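PipY (Synechococcus elongatus, PDB 5NLC) binds pyridoxal 5'-phosphate and, as a member of the YggS/PROSC family, is probably involved in the homeostasis of this cofactor. Local coordinates at residues A[86-92]-A[111-116]; A[100-105]-A[143-147]; A[4-8]-A[213-217]; A[20-26]-A[41-47]. All blocks are in the same frame, centred on the assembly; numbering follows the deposited sequence.

Interaction 1: residues A[86-92]-A[111-116]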
loop_
_atom_site.group_PDB
_atom_site.type_symbol
_atom_site.label_atom_id
_atom_site.label_comp_id
_atom_site.label_asym_id
_atom_site.label_seq_id
_atom_site.Cartn_x
_atom_site.Cartn_y
_atom_site.Cartn_z
ATOM N N ASP A 86 -0.626 -5.988 8.318
ATOM C CA ASP A 86 -1.827 -5.232 8.667
ATOM C C ASP A 86 -2.550 -4.690 7.400
ATOM O O ASP A 86 -3.766 -4.675 7.347
ATOM C CB ASP A 86 -1.381 -4.071 9.585
ATOM C CG ASP A 86 -0.699 -4.591 10.843
ATOM O OD1 ASP A 86 -1.427 -5.343 11.542
ATOM O OD2 ASP A 86 0.529 -4.382 11.036
ATOM N N TRP A 87 -1.765 -4.246 6.432
ATOM C CA TRP A 87 -2.181 -3.703 5.155
ATOM C C TRP A 87 -1.532 -4.474 4.032
ATOM O O TRP A 87 -0.284 -4.755 4.072
ATOM C CB TRP A 87 -1.739 -2.232 4.959
ATOM C CG TRP A 87 -2.561 -1.235 5.699
ATOM C CD1 TRP A 87 -2.447 -0.943 6.993
ATOM C CD2 TRP A 87 -3.607 -0.396 5.185
ATOM N NE1 TRP A 87 -3.369 -0.002 7.366
ATOM C CE2 TRP A 87 -4.078 0.368 6.262
ATOM C CE3 TRP A 87 -4.199 -0.233 3.933
ATOM C CZ2 TRP A 87 -5.157 1.258 6.146
ATOM C CZ3 TRP A 87 -5.225 0.721 3.800
ATOM C CH2 TRP A 87 -5.724 1.389 4.898
ATOM N N ILE A 88 -2.335 -4.777 3.013
ATOM C CA ILE A 88 -1.818 -5.368 1.787
ATOM C C ILE A 88 -2.247 -4.463 0.654
ATOM O O ILE A 88 -3.446 -4.348 0.393
ATOM C CB ILE A 88 -2.343 -6.815 1.593
ATOM C CG1 ILE A 88 -1.965 -7.673 2.773
ATOM C CG2 ILE A 88 -1.867 -7.336 0.235
ATOM C CD1 ILE A 88 -2.622 -9.033 2.784
ATOM N N HIS A 89 -1.278 -3.784 0.005
ATOM C CA HIS A 89 -1.597 -2.761 -1.022
ATOM C C HIS A 89 -1.749 -3.305 -2.420
ATOM O O HIS A 89 -2.288 -2.630 -3.277
ATOM C CB HIS A 89 -0.538 -1.654 -1.025
ATOM C CG HIS A 89 -0.505 -0.862 0.240
ATOM N ND1 HIS A 89 -0.792 0.484 0.260
ATOM C CD2 HIS A 89 -0.213 -1.209 1.529
ATOM C CE1 HIS A 89 -0.668 0.933 1.503
ATOM N NE2 HIS A 89 -0.309 -0.064 2.292
ATOM N N SER A 90 -1.344 -4.535 -2.685
ATOM C CA SER A 90 -1.142 -4.990 -4.020
ATOM C C SER A 90 -2.186 -5.999 -4.387
ATOM O O SER A 90 -1.887 -7.031 -4.998
ATOM C CB SER A 90 0.237 -5.624 -4.103
ATOM O OG SER A 90 0.444 -6.571 -3.034
ATOM N N VAL A 91 -3.419 -5.792 -3.976
ATOM C CA VAL A 91 -4.440 -6.780 -4.341
ATOM C C VAL A 91 -4.854 -6.547 -5.773
ATOM O O VAL A 91 -5.556 -5.609 -6.057
ATOM C CB VAL A 91 -5.616 -6.704 -3.409
ATOM C CG1 VAL A 91 -6.587 -7.811 -3.708
ATOM C CG2 VAL A 91 -5.065 -6.882 -1.982
ATOM N N ASP A 92 -4.349 -7.371 -6.668
ATOM C CA ASP A 92 -4.419 -7.107 -8.089
ATOM C C ASP A 92 -5.452 -7.883 -8.878
ATOM O O ASP A 92 -5.534 -7.756 -10.106
ATOM C CB ASP A 92 -3.021 -7.331 -8.692
ATOM C CG ASP A 92 -2.582 -8.794 -8.615
ATOM O OD1 ASP A 92 -2.796 -9.520 -7.646
ATOM O OD2 ASP A 92 -2.011 -9.232 -9.586
ATOM N N PRO A 111 -7.256 -8.253 7.156
ATOM C CA PRO A 111 -6.298 -7.259 6.560
ATOM C C PRO A 111 -6.999 -6.068 5.929
ATOM O O PRO A 111 -8.086 -6.242 5.347
ATOM C CB PRO A 111 -5.585 -8.063 5.491
ATOM C CG PRO A 111 -6.518 -9.169 5.174
ATOM C CD PRO A 111 -7.207 -9.535 6.450
ATOM N N LYS A 112 -6.360 -4.889 6.003
ATOM C CA LYS A 112 -6.760 -3.761 5.234
ATOM C C LYS A 112 -6.108 -3.829 3.831
ATOM O O LYS A 112 -4.895 -4.112 3.700
ATOM C CB LYS A 112 -6.447 -2.464 5.983
ATOM C CG LYS A 112 -7.376 -2.259 7.152
ATOM C CD LYS A 112 -6.930 -1.142 8.037
ATOM C CE LYS A 112 -7.093 -1.480 9.508
ATOM N NZ LYS A 112 -7.293 -0.186 10.245
ATOM N N LEU A 113 -6.920 -3.619 2.776
ATOM C CA LEU A 113 -6.535 -3.884 1.393
ATOM C C LEU A 113 -6.667 -2.633 0.583
ATOM O O LEU A 113 -7.618 -1.855 0.779
ATOM C CB LEU A 113 -7.392 -4.957 0.774
ATOM C CG LEU A 113 -7.533 -6.279 1.534
ATOM C CD1 LEU A 113 -8.353 -7.212 0.685
ATOM C CD2 LEU A 113 -6.242 -6.956 1.822
ATOM N N CYS A 114 -5.670 -2.409 -0.264
ATOM C CA CYS A 114 -5.854 -1.593 -1.435
ATOM C C CYS A 114 -5.918 -2.507 -2.657
ATOM O O CYS A 114 -5.270 -3.581 -2.755
ATOM C CB CYS A 114 -4.772 -0.504 -1.585
ATOM S SG CYS A 114 -4.808 0.721 -0.236
ATOM N N LEU A 115 -6.737 -2.080 -3.596
ATOM C CA LEU A 115 -6.841 -2.759 -4.866
ATOM C C LEU A 115 -5.907 -2.050 -5.858
ATOM O O LEU A 115 -6.069 -0.846 -6.134
ATOM C CB LEU A 115 -8.271 -2.673 -5.348
ATOM C CG LEU A 115 -9.300 -3.210 -4.353
ATOM C CD1 LEU A 115 -10.698 -3.025 -4.949
ATOM C CD2 LEU A 115 -9.059 -4.669 -4.106
ATOM N N GLN A 116 -4.961 -2.792 -6.383
ATOM C CA GLN A 116 -3.947 -2.295 -7.276
ATOM C C GLN A 116 -4.510 -2.367 -8.677
ATOM O O GLN A 116 -4.720 -3.461 -9.192
ATOM C CB GLN A 116 -2.718 -3.153 -7.225
ATOM C CG GLN A 116 -1.547 -2.600 -8.044
ATOM C CD GLN A 116 -0.308 -3.436 -7.959
ATOM O OE1 GLN A 116 0.054 -3.905 -6.912
ATOM N NE2 GLN A 116 0.450 -3.478 -9.048
#

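Interaction 2: residues A[100-105]-A[143-147]. With PO4 (phosphate ion), chain C.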
loop_
_atom_site.group_PDB
_atom_site.type_symbol
_atom_site.label_atom_id
_atom_site.label_comp_id
_atom_site.label_asym_id
_atom_site.label_seq_id
_atom_site.Cartn_x
_atom_site.Cartn_y
_atom_site.Cartn_z
ATOM N N LEU A 100 -7.602 -14.000 -0.021
ATOM C CA LEU A 100 -7.306 -13.321 1.246
ATOM C C LEU A 100 -8.524 -13.350 2.227
ATOM O O LEU A 100 -8.375 -13.520 3.450
ATOM C CB LEU A 100 -6.904 -11.879 0.985
ATOM C CG LEU A 100 -5.534 -11.707 0.241
ATOM C CD1 LEU A 100 -5.388 -10.273 -0.293
ATOM C CD2 LEU A 100 -4.389 -12.066 1.182
ATOM N N ASP A 101 -9.685 -13.115 1.686
ATOM C CA ASP A 101 -10.926 -13.132 2.476
ATOM C C ASP A 101 -11.186 -14.534 3.082
ATOM O O ASP A 101 -11.554 -14.643 4.249
ATOM C CB ASP A 101 -12.104 -12.679 1.626
ATOM C CG ASP A 101 -13.402 -12.606 2.430
ATOM O OD1 ASP A 101 -13.599 -11.602 3.129
ATOM O OD2 ASP A 101 -14.192 -13.557 2.351
ATOM N N ARG A 102 -10.967 -15.582 2.308
ATOM C CA ARG A 102 -11.186 -16.931 2.785
ATOM C C ARG A 102 -10.181 -17.240 3.940
ATOM O O ARG A 102 -10.563 -17.693 5.014
ATOM C CB ARG A 102 -11.028 -17.930 1.663
ATOM C CG ARG A 102 -11.155 -19.371 2.157
ATOM C CD ARG A 102 -11.184 -20.413 1.041
ATOM N NE ARG A 102 -9.929 -20.533 0.289
ATOM C CZ ARG A 102 -8.753 -20.980 0.763
ATOM N NH1 ARG A 102 -8.569 -21.336 2.042
ATOM N NH2 ARG A 102 -7.720 -21.053 -0.080
ATOM N N ILE A 103 -8.915 -16.907 3.720
ATOM C CA ILE A 103 -7.873 -17.118 4.703
ATOM C C ILE A 103 -8.084 -16.264 5.918
ATOM O O ILE A 103 -7.975 -16.776 7.049
ATOM C CB ILE A 103 -6.472 -16.883 4.112
ATOM C CG1 ILE A 103 -6.167 -17.948 3.030
ATOM C CG2 ILE A 103 -5.400 -16.986 5.206
ATOM C CD1 ILE A 103 -5.018 -17.531 2.074
ATOM N N ALA A 104 -8.430 -14.979 5.710
ATOM C CA ALA A 104 -8.766 -14.060 6.816
ATOM C C ALA A 104 -9.861 -14.657 7.733
ATOM O O ALA A 104 -9.675 -14.678 8.955
ATOM C CB ALA A 104 -9.162 -12.702 6.296
ATOM N N GLY A 105 -10.908 -15.192 7.136
ATOM C CA GLY A 105 -12.006 -15.843 7.871
ATOM C C GLY A 105 -11.580 -17.065 8.674
ATOM O O GLY A 105 -11.975 -17.240 9.842
ATOM N N LEU A 143 -17.419 -9.368 0.458
ATOM C CA LEU A 143 -16.352 -10.024 1.185
ATOM C C LEU A 143 -16.412 -9.521 2.634
ATOM O O LEU A 143 -16.374 -8.319 2.878
ATOM C CB LEU A 143 -15.001 -9.752 0.514
ATOM C CG LEU A 143 -14.796 -10.372 -0.861
ATOM C CD1 LEU A 143 -13.456 -9.922 -1.441
ATOM C CD2 LEU A 143 -14.905 -11.894 -0.901
ATOM N N GLN A 144 -16.612 -10.416 3.582
ATOM C CA GLN A 144 -16.892 -10.007 4.966
ATOM C C GLN A 144 -15.695 -9.964 5.874
ATOM O O GLN A 144 -15.796 -9.403 6.962
ATOM C CB GLN A 144 -17.855 -11.024 5.598
ATOM C CG GLN A 144 -19.129 -11.198 4.823
ATOM C CD GLN A 144 -19.987 -9.954 4.865
ATOM O OE1 GLN A 144 -20.520 -9.591 5.924
ATOM N NE2 GLN A 144 -20.129 -9.280 3.716
ATOM N N GLN A 145 -14.592 -10.580 5.471
ATOM C CA GLN A 145 -13.444 -10.783 6.359
ATOM C C GLN A 145 -12.229 -9.910 6.028
ATOM O O GLN A 145 -11.140 -10.173 6.568
ATOM C CB GLN A 145 -12.945 -12.205 6.245
ATOM C CG GLN A 145 -13.999 -13.281 6.154
ATOM C CD GLN A 145 -14.814 -13.357 7.407
ATOM O OE1 GLN A 145 -14.363 -12.955 8.479
ATOM N NE2 GLN A 145 -15.972 -13.886 7.295
ATOM N N VAL A 146 -12.321 -9.072 5.027
ATOM C CA VAL A 146 -11.264 -8.106 4.737
ATOM C C VAL A 146 -11.815 -6.741 4.811
ATOM O O VAL A 146 -13.025 -6.609 4.766
ATOM C CB VAL A 146 -10.696 -8.358 3.355
ATOM C CG1 VAL A 146 -9.878 -9.667 3.324
ATOM C CG2 VAL A 146 -11.782 -8.322 2.284
ATOM N N GLN A 147 -10.949 -5.705 4.816
ATOM C CA GLN A 147 -11.411 -4.298 4.848
ATOM C C GLN A 147 -10.826 -3.639 3.644
ATOM O O GLN A 147 -9.652 -3.259 3.662
ATOM C CB GLN A 147 -10.985 -3.560 6.125
ATOM C CG GLN A 147 -11.574 -4.161 7.412
ATOM C CD GLN A 147 -10.863 -3.625 8.629
ATOM O OE1 GLN A 147 -11.157 -2.537 9.050
ATOM N NE2 GLN A 147 -9.848 -4.336 9.120
HETATM P P PO4 C . -4.498 -21.767 1.495
HETATM O O1 PO4 C . -5.051 -20.549 0.807
HETATM O O2 PO4 C . -3.169 -21.433 2.136
HETATM O O3 PO4 C . -5.490 -22.206 2.553
HETATM O O4 PO4 C . -4.345 -22.879 0.476
HETATM O O HOH W 1 -16.752 -13.169 2.824
#

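Interaction 3: residues A[4-8]-A[213-217]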
loop_
_atom_site.group_PDB
_atom_site.type_symbol
_atom_site.label_atom_id
_atom_site.label_comp_id
_atom_site.label_asym_id
_atom_site.label_seq_id
_atom_site.Cartn_x
_atom_site.Cartn_y
_atom_site.Cartn_z
ATOM N N ILE A 4 18.437 9.525 10.731
ATOM C CA ILE A 4 17.069 9.181 10.455
ATOM C C ILE A 4 16.081 10.188 11.058
ATOM O O ILE A 4 15.112 10.572 10.389
ATOM C CB ILE A 4 16.774 7.738 10.848
ATOM C CG1 ILE A 4 17.614 6.759 9.971
ATOM C CG2 ILE A 4 15.297 7.459 10.731
ATOM C CD1 ILE A 4 17.625 5.307 10.465
ATOM N N ALA A 5 16.297 10.628 12.284
ATOM C CA ALA A 5 15.305 11.523 12.902
ATOM C C ALA A 5 15.164 12.811 12.074
ATOM O O ALA A 5 14.052 13.330 11.890
ATOM C CB ALA A 5 15.676 11.875 14.331
ATOM N N GLU A 6 16.313 13.304 11.601
ATOM C CA GLU A 6 16.380 14.559 10.850
ATOM C C GLU A 6 15.680 14.410 9.489
ATOM O O GLU A 6 14.887 15.271 9.048
ATOM C CB GLU A 6 17.847 14.974 10.657
ATOM C CG GLU A 6 18.582 15.304 11.949
ATOM C CD GLU A 6 20.086 15.566 11.736
ATOM O OE1 GLU A 6 20.506 16.711 11.973
ATOM O OE2 GLU A 6 20.864 14.647 11.347
ATOM N N ARG A 7 15.959 13.300 8.826
ATOM C CA ARG A 7 15.295 12.979 7.543
ATOM C C ARG A 7 13.771 12.871 7.687
ATOM O O ARG A 7 12.980 13.412 6.854
ATOM C CB ARG A 7 15.899 11.701 6.965
ATOM C CG ARG A 7 17.335 11.812 6.457
ATOM C CD ARG A 7 17.858 10.413 6.217
ATOM N NE ARG A 7 19.115 10.418 5.514
ATOM C CZ ARG A 7 19.256 10.585 4.199
ATOM N NH1 ARG A 7 18.221 10.780 3.397
ATOM N NH2 ARG A 7 20.477 10.603 3.681
ATOM N N LEU A 8 13.334 12.153 8.721
ATOM C CA LEU A 8 11.893 12.011 8.977
ATOM C C LEU A 8 11.253 13.384 9.242
ATOM O O LEU A 8 10.172 13.651 8.746
ATOM C CB LEU A 8 11.588 11.077 10.167
ATOM C CG LEU A 8 10.091 10.877 10.413
ATOM C CD1 LEU A 8 9.437 10.246 9.193
ATOM C CD2 LEU A 8 9.783 9.976 11.598
ATOM N N THR A 213 15.016 5.271 0.869
ATOM C CA THR A 213 16.280 5.958 1.081
ATOM C C THR A 213 16.183 7.389 1.613
ATOM O O THR A 213 16.969 7.772 2.515
ATOM C CB THR A 213 17.076 5.829 -0.226
ATOM O OG1 THR A 213 17.435 4.439 -0.341
ATOM C CG2 THR A 213 18.344 6.692 -0.249
ATOM N N GLN A 214 15.236 8.192 1.109
ATOM C CA GLN A 214 15.050 9.562 1.654
ATOM C C GLN A 214 14.842 9.561 3.194
ATOM O O GLN A 214 15.116 10.540 3.845
ATOM C CB GLN A 214 13.883 10.301 1.009
ATOM C CG GLN A 214 14.226 11.309 -0.077
ATOM C CD GLN A 214 12.999 12.138 -0.488
ATOM O OE1 GLN A 214 12.101 11.625 -1.148
ATOM N NE2 GLN A 214 12.963 13.421 -0.089
ATOM N N LEU A 215 14.300 8.486 3.747
ATOM C CA LEU A 215 14.094 8.359 5.189
ATOM C C LEU A 215 15.278 7.676 5.905
ATOM O O LEU A 215 15.771 8.158 6.940
ATOM C CB LEU A 215 12.782 7.590 5.442
ATOM C CG LEU A 215 12.160 7.474 6.854
ATOM C CD1 LEU A 215 12.555 6.204 7.598
ATOM C CD2 LEU A 215 12.482 8.635 7.761
ATOM N N PHE A 216 15.683 6.519 5.386
ATOM C CA PHE A 216 16.661 5.695 6.055
ATOM C C PHE A 216 18.030 6.141 5.609
ATOM O O PHE A 216 18.174 7.006 4.729
ATOM C CB PHE A 216 16.465 4.216 5.695
ATOM C CG PHE A 216 15.280 3.552 6.381
ATOM C CD1 PHE A 216 15.294 3.281 7.772
ATOM C CD2 PHE A 216 14.185 3.166 5.668
ATOM C CE1 PHE A 216 14.228 2.674 8.398
ATOM C CE2 PHE A 216 13.120 2.589 6.290
ATOM C CZ PHE A 216 13.149 2.297 7.655
ATOM N N GLY A 217 19.060 5.545 6.173
ATOM C CA GLY A 217 20.395 5.787 5.600
ATOM C C GLY A 217 20.489 5.482 4.090
ATOM O O GLY A 217 19.513 5.076 3.463
HETATM O O HOH W 2 14.393 13.637 4.068
#

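Interaction 4: residues A[20-26]-A[41-47]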
loop_
_atom_site.group_PDB
_atom_site.type_symbol
_atom_site.label_atom_id
_atom_site.label_comp_id
_atom_site.label_asym_id
_atom_site.label_seq_id
_atom_site.Cartn_x
_atom_site.Cartn_y
_atom_site.Cartn_z
ATOM N N GLN A 20 0.042 9.891 4.913
ATOM C CA GLN A 20 0.908 9.077 5.754
ATOM C C GLN A 20 2.017 8.473 4.929
ATOM O O GLN A 20 1.844 7.968 3.828
ATOM C CB GLN A 20 0.069 8.026 6.491
ATOM C CG GLN A 20 -0.747 8.633 7.619
ATOM C CD GLN A 20 0.148 9.201 8.780
ATOM O OE1 GLN A 20 1.131 8.583 9.215
ATOM N NE2 GLN A 20 -0.181 10.403 9.239
ATOM N N LEU A 21 3.188 8.582 5.483
ATOM C CA LEU A 21 4.356 8.031 4.893
ATOM C C LEU A 21 4.585 6.601 5.365
ATOM O O LEU A 21 4.566 6.336 6.585
ATOM C CB LEU A 21 5.476 8.934 5.420
ATOM C CG LEU A 21 6.827 8.720 4.930
ATOM C CD1 LEU A 21 7.478 10.098 5.015
ATOM C CD2 LEU A 21 7.563 7.673 5.767
ATOM N N ILE A 22 4.824 5.693 4.434
ATOM C CA ILE A 22 5.206 4.318 4.740
ATOM C C ILE A 22 6.722 4.231 4.519
ATOM O O ILE A 22 7.213 4.513 3.411
ATOM C CB ILE A 22 4.497 3.291 3.844
ATOM C CG1 ILE A 22 3.006 3.348 4.074
ATOM C CG2 ILE A 22 5.012 1.860 4.142
ATOM C CD1 ILE A 22 2.204 2.639 2.992
ATOM N N ALA A 23 7.464 3.940 5.592
ATOM C CA ALA A 23 8.886 3.776 5.488
ATOM C C ALA A 23 9.213 2.400 4.892
ATOM O O ALA A 23 8.926 1.362 5.483
ATOM C CB ALA A 23 9.574 3.952 6.818
ATOM N N VAL A 24 9.751 2.405 3.696
ATOM C CA VAL A 24 10.086 1.184 2.966
ATOM C C VAL A 24 11.416 0.655 3.514
ATOM O O VAL A 24 12.462 1.251 3.268
ATOM C CB VAL A 24 10.137 1.374 1.448
ATOM C CG1 VAL A 24 10.528 0.051 0.789
ATOM C CG2 VAL A 24 8.815 1.900 0.923
ATOM N N SER A 25 11.329 -0.416 4.295
ATOM C CA SER A 25 12.461 -0.920 5.092
ATOM C C SER A 25 13.194 -2.043 4.343
ATOM O O SER A 25 14.064 -2.659 4.884
ATOM C CB SER A 25 11.968 -1.439 6.463
ATOM O OG SER A 25 10.892 -2.383 6.332
ATOM N N LYS A 26 12.830 -2.263 3.087
ATOM C CA LYS A 26 13.356 -3.347 2.256
ATOM C C LYS A 26 14.817 -3.629 2.345
ATOM O O LYS A 26 15.189 -4.812 2.452
ATOM C CB LYS A 26 12.987 -3.122 0.778
ATOM C CG LYS A 26 13.812 -3.864 -0.256
ATOM C CD LYS A 26 13.237 -3.620 -1.647
ATOM C CE LYS A 26 13.397 -2.158 -2.115
ATOM N NZ LYS A 26 12.115 -1.510 -2.611
ATOM N N GLN A 41 8.295 7.137 13.646
ATOM C CA GLN A 41 7.719 6.386 12.547
ATOM C C GLN A 41 7.018 5.131 13.035
ATOM O O GLN A 41 7.566 4.383 13.900
ATOM C CB GLN A 41 8.791 6.031 11.545
ATOM C CG GLN A 41 8.323 5.398 10.247
ATOM C CD GLN A 41 7.460 6.289 9.400
ATOM O OE1 GLN A 41 7.586 7.520 9.477
ATOM N NE2 GLN A 41 6.540 5.689 8.587
ATOM N N ARG A 42 5.823 4.853 12.446
ATOM C CA ARG A 42 5.011 3.698 12.778
ATOM C C ARG A 42 4.645 2.778 11.658
ATOM O O ARG A 42 4.397 1.577 11.897
ATOM C CB ARG A 42 3.723 4.131 13.481
ATOM C CG ARG A 42 3.999 4.885 14.798
ATOM C CD ARG A 42 4.512 4.001 15.876
ATOM N NE ARG A 42 4.803 4.737 17.128
ATOM C CZ ARG A 42 5.938 5.360 17.434
ATOM N NH1 ARG A 42 6.951 5.415 16.591
ATOM N NH2 ARG A 42 6.052 5.934 18.621
ATOM N N HIS A 43 4.606 3.300 10.436
ATOM C CA HIS A 43 4.252 2.501 9.270
ATOM C C HIS A 43 5.474 2.096 8.479
ATOM O O HIS A 43 6.259 2.955 8.048
ATOM C CB HIS A 43 3.359 3.336 8.368
ATOM C CG HIS A 43 2.056 3.704 8.993
ATOM N ND1 HIS A 43 1.051 2.781 9.208
ATOM C CD2 HIS A 43 1.600 4.887 9.476
ATOM C CE1 HIS A 43 0.032 3.370 9.815
ATOM N NE2 HIS A 43 0.320 4.666 9.929
ATOM N N PHE A 44 5.655 0.803 8.329
ATOM C CA PHE A 44 6.783 0.220 7.653
ATOM C C PHE A 44 6.319 -0.714 6.600
ATOM O O PHE A 44 5.294 -1.387 6.756
ATOM C CB PHE A 44 7.682 -0.511 8.645
ATOM C CG PHE A 44 8.337 0.405 9.624
ATOM C CD1 PHE A 44 7.673 0.772 10.773
ATOM C CD2 PHE A 44 9.529 1.034 9.312
ATOM C CE1 PHE A 44 8.230 1.655 11.694
ATOM C CE2 PHE A 44 10.107 1.916 10.232
ATOM C CZ PHE A 44 9.474 2.240 11.415
ATOM N N GLY A 45 6.998 -0.667 5.461
ATOM C CA GLY A 45 6.579 -1.392 4.298
ATOM C C GLY A 45 7.693 -2.303 3.750
ATOM O O GLY A 45 8.899 -1.918 3.730
ATOM N N GLU A 46 7.276 -3.480 3.287
ATOM C CA GLU A 46 8.203 -4.418 2.653
ATOM C C GLU A 46 7.619 -4.802 1.295
ATOM O O GLU A 46 6.415 -4.807 1.123
ATOM C CB GLU A 46 8.405 -5.635 3.519
ATOM C CG GLU A 46 9.204 -5.367 4.837
ATOM C CD GLU A 46 10.712 -5.290 4.656
ATOM O OE1 GLU A 46 11.235 -5.907 3.685
ATOM O OE2 GLU A 46 11.412 -4.599 5.489
ATOM N N ASN A 47 8.478 -5.181 0.360
ATOM C CA ASN A 47 7.988 -5.575 -0.972
ATOM C C ASN A 47 7.677 -7.062 -1.028
ATOM O O ASN A 47 6.869 -7.443 -1.824
ATOM C CB ASN A 47 8.971 -5.268 -2.093
ATOM C CG ASN A 47 8.978 -3.811 -2.492
ATOM O OD1 ASN A 47 8.195 -2.974 -1.982
ATOM N ND2 ASN A 47 9.896 -3.484 -3.386
HETATM O O HOH W 3 13.951 -6.759 3.469
#

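Interaction 1: residues A[86-92]-A[111-116]
K112 lies across the indole of W87, its CB over the centre of the six-membered ring at 3.6 Å from the centroid and only 11° off the normal, a CH-pi contact. CD continues over the same ring system, 3.5 Å from W87 CZ2, before the chain bends at chi3 (-139°) and carries NZ away. The C114 sulfur comes to the indole at its edge instead, SG 4.1 Å from CZ3, and meets the H89 imidazole obliquely; chi1 of -64° sets SG beside its own backbone N. H89 is fixed independently, by hydrogen bonds to H68 and S191. These side chains project from two parallel neighbours in the sheet of a modified TIM barrel, strands 87-91 and 112-116, joined through helix 94-107 as a beta-alpha-beta unit. The register slips by one residue between the I88-L113 and V91-L115 bridges, which defines a beta bulge: I88 O accepts from C114 N, whereas C114 O receives V91 N at 3.1 Å. On the sheet face turned to helix 94-107, L113 CD2 touches both I88 CB (3.9 Å) and V91 CG2, while V91 CG1 meets L115 CD2 at 4.0 Å. L100 of that helix packs on I88 and V91.

Interaction 2: residues A[100-105]-A[143-147]
The helical backbone of 100-105 passes the irregular segment 143-147 most closely at D101 and Q145, whose CA atoms are 5.2 Å apart. D101 carries the contact with its carboxylate: CG stands opposite the backbone N (chi1 -177°), which sends the group out to the loop, where OD1 accepts a hydrogen bond from Q145 N at 2.7 Å. The donor arrives on the syn side, 19° out of the carboxylate plane, with an N-H...O angle of 151°. OD2 accepts a hydrogen bond from a water 2.6 Å away, which in turn accepts one from Q144 N, so the two oxygens hold consecutive backbone amides, one directly and one through water. The turn held in this way leads from helix 130-141 into strand 147-152, so the contact joins the outer helical layer of the barrel to the start of a sheet strand. Replacing D101 by an alanine would probably leave Q145 N without its acceptor and let the turn move more freely against the helix. L143 CD2 lies 3.7 Å from D101 CG, and V146 CG1 packs on the helix backbone, 3.7 Å from D101 CA. A104 CB abuts Q145 O, and Q145 CG passes G105 CA at 3.7 Å. Elsewhere on the helix, R102 NH1 and NH2 bind a phosphate ion, probably from the crystallisation liquor, to which R79 and R99 also bond; NH1 has a salt bridge to E106 as well.

Interaction 3: residues A[4-8]-A[213-217]
R7 reaches out from the first helix of the chain across the backbone of 213-217 and presents its guanidinium to two carbonyls in different ways. At the edge, NH1 donates to Q214 O at 3.1 Å with an N-H...O angle of 158°; the acceptor lies in the guanidinium plane, but the donor stands well above the carbonyl plane, 61° out of it. Over one face sits F216 O, 3.6 Å from NE and offset toward the rim. An extended run from CG to NE lays the aliphatic part along the backbone, bringing CD to 3.2 Å from L215 O. A water donating to both R7 O and Q214 O adds a second link. L215 and L8 run alongside each other in the same direction, with L215 CD2 3.5 Å from L8 CB; L215 CG is trans to its backbone N (chi1 -170°), and CD1 covers a face of the F216 ring. I4 CD1 meets that ring at its edge, 4.1 Å from CD1 of F216, while H28 stacks on F216. A methionine in place of R7 would probably leave Q214 O without its charged donor and F216 O without the guanidinium face beneath it. T213, which binds pyridoxal 5'-phosphate, begins this segment, so one charged hydrogen bond and the apolar packing of L215 and F216 against L8 and I4 tie the chain beyond the cofactor site to the N-terminal helix, while L215 O is buried without a polar partner.

Interaction 4: residues A[20-26]-A[41-47]
The beta-alpha-beta unit of strand 20-24, helix 30-38 and strand 43-46 ends at the cofactor site, with K26, the predicted attachment lysine, and N47, which binds pyridoxal 5'-phosphate, at its C-terminal edge. Across the parallel strands A23 N donates to H43 O at 2.9 Å, G45 N to A23 O at 2.8 Å, and S25 N to G45 O. Q41 extends this backbone pattern with its side-chain amide: NE2 gives one hydrogen to L21 O (2.9 Å) and the other to H43 O (2.8 Å), both acceptors near the amide plane. The bend at chi2 (64°) folds the amide back to this spot, and holding two carbonyls fixes its rotation. H43 O thus accepts twice, from A23 N and from Q41 NE2. As in fold type III enzymes, the lysine follows the first strand of the barrel, and here the chain beyond that strand is met by E46. Its bent side chain brings OE2 against S25 OG, at a distance too short to be trusted in detail; OE2 also forms a salt bridge with K55. E46 OE1 accepts a hydrogen bond from a water 2.9 Å away, which donates to K26 O as well. Mid-strand, I22 CG2 packs 3.5 Å from G45 N, probably leaving little room for a side chain at G45. A23 CB touches F44 CD2 at 3.8 Å, while the H43 ring, hydrogen-bonded to H68, meets Q20 OE1 at its edge.

Interactions 1 and 4 are both parallel strand pairs of the one barrel sheet, with centres about 14 Å apart, and they touch where H89 packs on I22. Strand 66-69 lies between the two pairs. Interaction 4 closes along the chain before interaction 1 opens. Interaction 2 has its centre about 12 Å from that of interaction 1, farther from the middle of the chain, sharing helix 94-107 and crossing it in chain order; P111 and L113 are probably hydrogen-bonded to Q147, carrying the sheet on to strand 147-152. Interaction 3 joins segments near the two ends of the modelled chain, spanning all the others, and packs L215 and F216 against A23, V24 and S25 of interaction 4. Interactions 3 and 4 thus bring cofactor-site residues together, whereas interaction 2 lies about 35 Å from interaction 3, centre to centre.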